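Local coordinates for protein Exo beta-1,2-glucooligosaccharide sophorohydrolase (non-reducing end) (Parabacteroides distasonis ATCC 8503, PDB 5Z06) that hydrolyses linear beta-1,2-glucan and beta-1,2-glucooligosaccharides from the non-reducing end, releasing the disaccharide sophorose, at residues K4-M16 and I70-R82. Sequence-based numbering, arbitrary orientation.
With CA (calcium ion), chain C.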
loop_
_atom_site.group_PDB
_atom_site.type_symbol
_atom_site.label_atom_id
_atom_site.label_comp_id
_atom_site.label_asym_id
_atom_site.label_seq_id
_atom_site.Cartn_x
_atom_site.Cartn_y
_atom_site.Cartn_z
ATOM N N LYS A 4 -1.043 17.346 5.879
ATOM C CA LYS A 4 -2.307 17.784 5.179
ATOM C C LYS A 4 -3.531 17.046 5.719
ATOM O O LYS A 4 -3.460 15.854 6.001
ATOM C CB LYS A 4 -2.250 17.572 3.646
ATOM C CG LYS A 4 -1.866 18.796 2.815
ATOM C CD LYS A 4 -0.406 18.768 2.386
ATOM C CE LYS A 4 -0.090 19.935 1.458
ATOM N NZ LYS A 4 1.209 19.718 0.770
ATOM N N PRO A 5 -4.664 17.750 5.851
ATOM C CA PRO A 5 -5.838 17.015 6.286
ATOM C C PRO A 5 -6.554 16.326 5.110
ATOM O O PRO A 5 -6.706 16.887 4.015
ATOM C CB PRO A 5 -6.699 18.099 6.944
ATOM C CG PRO A 5 -6.314 19.366 6.241
ATOM C CD PRO A 5 -4.923 19.199 5.714
ATOM N N TYR A 6 -6.973 15.101 5.352
ATOM C CA TYR A 6 -7.913 14.438 4.452
ATOM C C TYR A 6 -9.347 14.931 4.686
ATOM O O TYR A 6 -9.688 15.486 5.740
ATOM C CB TYR A 6 -7.864 12.934 4.661
ATOM C CG TYR A 6 -6.602 12.313 4.123
ATOM C CD1 TYR A 6 -6.458 12.074 2.765
ATOM C CD2 TYR A 6 -5.557 11.957 4.973
ATOM C CE1 TYR A 6 -5.314 11.493 2.262
ATOM C CE2 TYR A 6 -4.410 11.362 4.481
ATOM C CZ TYR A 6 -4.292 11.140 3.120
ATOM O OH TYR A 6 -3.155 10.578 2.614
ATOM N N ASP A 7 -10.183 14.738 3.688
ATOM C CA ASP A 7 -11.605 14.709 3.941
ATOM C C ASP A 7 -11.937 13.302 4.412
ATOM O O ASP A 7 -11.397 12.320 3.887
ATOM C CB ASP A 7 -12.359 15.070 2.686
ATOM C CG ASP A 7 -11.984 16.423 2.175
ATOM O OD1 ASP A 7 -11.872 17.361 2.999
ATOM O OD2 ASP A 7 -11.807 16.536 0.952
ATOM N N TYR A 8 -12.797 13.215 5.421
ATOM C CA TYR A 8 -13.304 11.937 5.903
ATOM C C TYR A 8 -14.455 11.498 4.995
ATOM O O TYR A 8 -15.617 11.938 5.130
ATOM C CB TYR A 8 -13.742 12.096 7.325
ATOM C CG TYR A 8 -14.043 10.823 8.036
ATOM C CD1 TYR A 8 -13.059 10.171 8.763
ATOM C CD2 TYR A 8 -15.325 10.292 8.040
ATOM C CE1 TYR A 8 -13.347 9.022 9.463
ATOM C CE2 TYR A 8 -15.610 9.131 8.733
ATOM C CZ TYR A 8 -14.620 8.503 9.436
ATOM O OH TYR A 8 -14.899 7.360 10.132
ATOM N N VAL A 9 -14.097 10.642 4.042
ATOM C CA VAL A 9 -14.966 10.248 2.941
ATOM C C VAL A 9 -15.549 8.874 3.226
ATOM O O VAL A 9 -14.819 7.964 3.557
ATOM C CB VAL A 9 -14.160 10.219 1.625
ATOM C CG1 VAL A 9 -14.978 9.685 0.455
ATOM C CG2 VAL A 9 -13.648 11.613 1.306
ATOM N N PHE A 10 -16.861 8.730 3.079
ATOM C CA PHE A 10 -17.513 7.430 3.145
ATOM C C PHE A 10 -17.554 6.760 1.780
ATOM O O PHE A 10 -17.483 5.545 1.680
ATOM C CB PHE A 10 -18.928 7.575 3.676
ATOM C CG PHE A 10 -18.976 8.048 5.079
ATOM C CD1 PHE A 10 -18.818 7.154 6.119
ATOM C CD2 PHE A 10 -19.157 9.399 5.368
ATOM C CE1 PHE A 10 -18.849 7.585 7.434
ATOM C CE2 PHE A 10 -19.200 9.837 6.687
ATOM C CZ PHE A 10 -19.051 8.931 7.719
ATOM N N PHE A 11 -17.727 7.552 0.729
ATOM C CA PHE A 11 -17.653 7.024 -0.607
ATOM C C PHE A 11 -17.314 8.105 -1.600
ATOM O O PHE A 11 -17.958 9.151 -1.620
ATOM C CB PHE A 11 -18.984 6.407 -0.996
ATOM C CG PHE A 11 -18.967 5.800 -2.350
ATOM C CD1 PHE A 11 -18.490 4.517 -2.524
ATOM C CD2 PHE A 11 -19.398 6.515 -3.453
ATOM C CE1 PHE A 11 -18.453 3.947 -3.769
ATOM C CE2 PHE A 11 -19.357 5.945 -4.713
ATOM C CZ PHE A 11 -18.887 4.660 -4.874
ATOM N N GLU A 12 -16.308 7.849 -2.417
ATOM C CA GLU A 12 -16.048 8.637 -3.609
ATOM C C GLU A 12 -16.245 7.779 -4.854
ATOM O O GLU A 12 -16.989 8.148 -5.761
ATOM C CB GLU A 12 -14.634 9.168 -3.577
ATOM C CG GLU A 12 -14.280 9.999 -4.796
ATOM C CD GLU A 12 -13.020 10.795 -4.573
ATOM O OE1 GLU A 12 -11.944 10.175 -4.426
ATOM O OE2 GLU A 12 -13.126 12.033 -4.520
ATOM N N ASN A 13 -15.547 6.654 -4.893
ATOM C CA ASN A 13 -15.577 5.715 -6.020
ATOM C C ASN A 13 -15.234 4.339 -5.503
ATOM O O ASN A 13 -14.444 4.201 -4.583
ATOM C CB ASN A 13 -14.545 6.118 -7.092
ATOM C CG ASN A 13 -15.048 7.215 -8.011
ATOM O OD1 ASN A 13 -16.175 7.159 -8.487
ATOM N ND2 ASN A 13 -14.211 8.211 -8.280
ATOM N N SER A 14 -15.845 3.328 -6.086
ATOM C CA SER A 14 -15.480 1.945 -5.818
ATOM C C SER A 14 -14.384 1.600 -6.794
ATOM O O SER A 14 -14.563 1.779 -8.005
ATOM C CB SER A 14 -16.664 1.026 -6.026
ATOM O OG SER A 14 -16.348 -0.280 -5.643
ATOM N N LEU A 15 -13.242 1.148 -6.278
ATOM C CA LEU A 15 -12.170 0.641 -7.130
ATOM C C LEU A 15 -12.537 -0.684 -7.765
ATOM O O LEU A 15 -11.962 -1.056 -8.773
ATOM C CB LEU A 15 -10.854 0.520 -6.348
ATOM C CG LEU A 15 -10.309 1.846 -5.794
ATOM C CD1 LEU A 15 -9.034 1.647 -4.988
ATOM C CD2 LEU A 15 -10.061 2.827 -6.938
ATOM N N MET A 16 -13.497 -1.391 -7.182
ATOM C CA MET A 16 -14.045 -2.598 -7.797
ATOM C C MET A 16 -15.389 -2.313 -8.454
ATOM O O MET A 16 -16.142 -1.472 -7.996
ATOM C CB MET A 16 -14.192 -3.714 -6.750
ATOM C CG MET A 16 -12.883 -4.174 -6.141
ATOM S SD MET A 16 -11.696 -4.770 -7.363
ATOM C CE MET A 16 -11.779 -6.541 -7.151
ATOM N N ILE A 70 -23.073 2.865 4.293
ATOM C CA ILE A 70 -21.865 3.096 3.558
ATOM C C ILE A 70 -20.796 3.320 4.616
ATOM O O ILE A 70 -20.833 4.299 5.360
ATOM C CB ILE A 70 -22.003 4.303 2.635
ATOM C CG1 ILE A 70 -23.107 4.050 1.613
ATOM C CG2 ILE A 70 -20.704 4.552 1.890
ATOM C CD1 ILE A 70 -24.446 4.611 1.995
ATOM N N GLN A 71 -19.847 2.403 4.658
ATOM C CA GLN A 71 -18.840 2.364 5.705
ATOM C C GLN A 71 -17.593 3.145 5.324
ATOM O O GLN A 71 -17.071 3.032 4.193
ATOM C CB GLN A 71 -18.470 0.938 6.010
ATOM C CG GLN A 71 -19.620 0.111 6.545
ATOM C CD GLN A 71 -19.418 -1.377 6.360
ATOM O OE1 GLN A 71 -18.437 -1.809 5.771
ATOM N NE2 GLN A 71 -20.357 -2.167 6.856
ATOM N N TYR A 72 -17.119 3.940 6.281
ATOM C CA TYR A 72 -15.835 4.605 6.131
ATOM C C TYR A 72 -14.785 3.516 5.999
ATOM O O TYR A 72 -14.797 2.583 6.774
ATOM C CB TYR A 72 -15.486 5.492 7.341
ATOM C CG TYR A 72 -14.065 6.006 7.262
ATOM C CD1 TYR A 72 -13.717 6.994 6.348
ATOM C CD2 TYR A 72 -13.073 5.484 8.077
ATOM C CE1 TYR A 72 -12.430 7.462 6.260
ATOM C CE2 TYR A 72 -11.767 5.944 7.997
ATOM C CZ TYR A 72 -11.445 6.928 7.087
ATOM O OH TYR A 72 -10.133 7.363 7.006
ATOM N N CYS A 73 -13.916 3.658 5.008
ATOM C CA CYS A 73 -12.855 2.669 4.709
ATOM C C CYS A 73 -11.590 3.146 5.390
ATOM O O CYS A 73 -11.020 4.125 4.943
ATOM C CB CYS A 73 -12.636 2.576 3.176
ATOM S SG CYS A 73 -11.116 1.720 2.663
ATOM N N PRO A 74 -11.191 2.527 6.515
ATOM C CA PRO A 74 -9.959 2.999 7.161
ATOM C C PRO A 74 -8.752 2.761 6.290
ATOM O O PRO A 74 -8.673 1.758 5.582
ATOM C CB PRO A 74 -9.869 2.163 8.439
ATOM C CG PRO A 74 -10.724 0.978 8.156
ATOM C CD PRO A 74 -11.864 1.532 7.351
ATOM N N VAL A 75 -7.844 3.718 6.295
ATOM C CA VAL A 75 -6.660 3.609 5.480
ATOM C C VAL A 75 -5.507 3.967 6.390
ATOM O O VAL A 75 -5.541 5.011 7.071
ATOM C CB VAL A 75 -6.723 4.554 4.279
ATOM C CG1 VAL A 75 -5.465 4.422 3.440
ATOM C CG2 VAL A 75 -7.953 4.271 3.429
ATOM N N ARG A 76 -4.492 3.104 6.389
ATOM C CA ARG A 76 -3.289 3.301 7.182
ATOM C C ARG A 76 -2.809 4.742 7.046
ATOM O O ARG A 76 -2.706 5.279 5.929
ATOM C CB ARG A 76 -2.207 2.329 6.720
ATOM C CG ARG A 76 -0.849 2.497 7.383
ATOM C CD ARG A 76 0.146 1.534 6.771
ATOM N NE ARG A 76 -0.221 0.171 7.099
ATOM C CZ ARG A 76 0.301 -0.575 8.073
ATOM N NH1 ARG A 76 1.302 -0.147 8.852
ATOM N NH2 ARG A 76 -0.175 -1.791 8.252
ATOM N N GLY A 77 -2.548 5.374 8.186
ATOM C CA GLY A 77 -2.039 6.745 8.193
ATOM C C GLY A 77 -3.018 7.843 7.800
ATOM O O GLY A 77 -2.617 9.012 7.742
ATOM N N ASN A 78 -4.288 7.489 7.536
ATOM C CA ASN A 78 -5.357 8.471 7.303
ATOM C C ASN A 78 -5.941 8.753 8.679
ATOM O O ASN A 78 -6.863 8.069 9.156
ATOM C CB ASN A 78 -6.446 7.974 6.334
ATOM C CG ASN A 78 -5.982 7.909 4.889
ATOM O OD1 ASN A 78 -6.736 8.259 3.984
ATOM N ND2 ASN A 78 -4.770 7.415 4.660
ATOM N N ASP A 79 -5.329 9.730 9.330
ATOM C CA ASP A 79 -5.592 10.067 10.732
ATOM C C ASP A 79 -5.920 11.525 10.937
ATOM O O ASP A 79 -6.538 11.859 11.929
ATOM C CB ASP A 79 -4.357 9.713 11.583
ATOM C CG ASP A 79 -3.913 8.270 11.383
ATOM O OD1 ASP A 79 -4.795 7.380 11.406
ATOM O OD2 ASP A 79 -2.695 8.018 11.178
ATOM N N PHE A 80 -5.490 12.380 10.012
ATOM C CA PHE A 80 -5.685 13.799 10.096
ATOM C C PHE A 80 -6.690 14.202 9.047
ATOM O O PHE A 80 -6.513 13.923 7.873
ATOM C CB PHE A 80 -4.359 14.517 9.880
ATOM C CG PHE A 80 -3.326 14.153 10.899
ATOM C CD1 PHE A 80 -3.477 14.555 12.225
ATOM C CD2 PHE A 80 -2.226 13.370 10.557
ATOM C CE1 PHE A 80 -2.538 14.208 13.187
ATOM C CE2 PHE A 80 -1.282 13.027 11.512
ATOM C CZ PHE A 80 -1.439 13.444 12.827
ATOM N N PHE A 81 -7.744 14.860 9.504
ATOM C CA PHE A 81 -8.885 15.222 8.700
ATOM C C PHE A 81 -9.261 16.658 9.005
ATOM O O PHE A 81 -8.967 17.199 10.074
ATOM C CB PHE A 81 -10.088 14.312 8.997
ATOM C CG PHE A 81 -9.824 12.854 8.763
ATOM C CD1 PHE A 81 -10.027 12.280 7.508
ATOM C CD2 PHE A 81 -9.354 12.045 9.793
ATOM C CE1 PHE A 81 -9.773 10.929 7.291
ATOM C CE2 PHE A 81 -9.098 10.691 9.578
ATOM C CZ PHE A 81 -9.311 10.136 8.330
ATOM N N ARG A 82 -9.936 17.261 8.050
ATOM C CA ARG A 82 -10.553 18.555 8.246
ATOM C C ARG A 82 -11.627 18.365 9.278
ATOM O O ARG A 82 -12.271 17.309 9.324
ATOM C CB ARG A 82 -11.193 19.036 6.961
ATOM C CG ARG A 82 -10.222 19.318 5.858
ATOM C CD ARG A 82 -10.961 19.958 4.728
ATOM N NE ARG A 82 -10.303 19.758 3.442
ATOM C CZ ARG A 82 -9.264 20.455 2.960
ATOM N NH1 ARG A 82 -8.675 21.438 3.644
ATOM N NH2 ARG A 82 -8.811 20.157 1.755
HETATM CA CA CA C . -17.973 8.654 -7.743
HETATM O O HOH W 1 -13.180 15.631 7.210
HETATM O O HOH W 2 -13.888 5.713 3.037
HETATM O O HOH W 3 -15.885 3.659 1.993
#
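Tyr6 and Phe81 meet at a single beta bridge, and Tyr8 and Tyr72 stack beyond it, between 4-16 and 70-82. At the bridge, Tyr6 N donates to Phe80 O (2.8 Å), while Tyr6 O accepts from Arg82 N (2.9 Å), so both polar backbone atoms of Tyr6 are paired with the other segment. The Tyr6 ring lies flat against the Asn78 amide, their planes 11° apart and OD1 over the ring centre; the planar amide suits an aromatic face, and its ND2 makes a long, bent bond to Arg76 O and has a further partner in Pro315. The Tyr6 hydroxyl bonds to Gly316.

Tyr8 sits at the corner of a buried aromatic cluster. One face lies on Tyr72 in an offset stack, centroids 3.9 Å apart, and its CD1 edge meets the face of Phe81. A chi1 of -169° swings the ring away from its own N and over Tyr72. Flat rings suit this place because one can offer face and edge to different neighbours. The Tyr8 hydroxyl bonds to Leu155.

Opposite charges pair where Arg82 NE meets the syn side of Asp7 OD1 (2.9 Å, N-H...O 139°), OD1 lying close to the guanidinium plane; Asp216 also binds Arg82, and Tyr264 binds Asp7. A water joins Tyr8 N to Arg82 O. Further on, Glu12 O and Asn13 OD1 bind calcium, with Thr49, Asn52 and Asp175 completing the site.

Tyr8 and Phe10 bond to strand 169-180, Ile70 and Tyr72 to 155-161, so the contact joins two sheets: stacked rings fill its buried middle, while directional backbone bonds and the salt bridge fix the register at Tyr6.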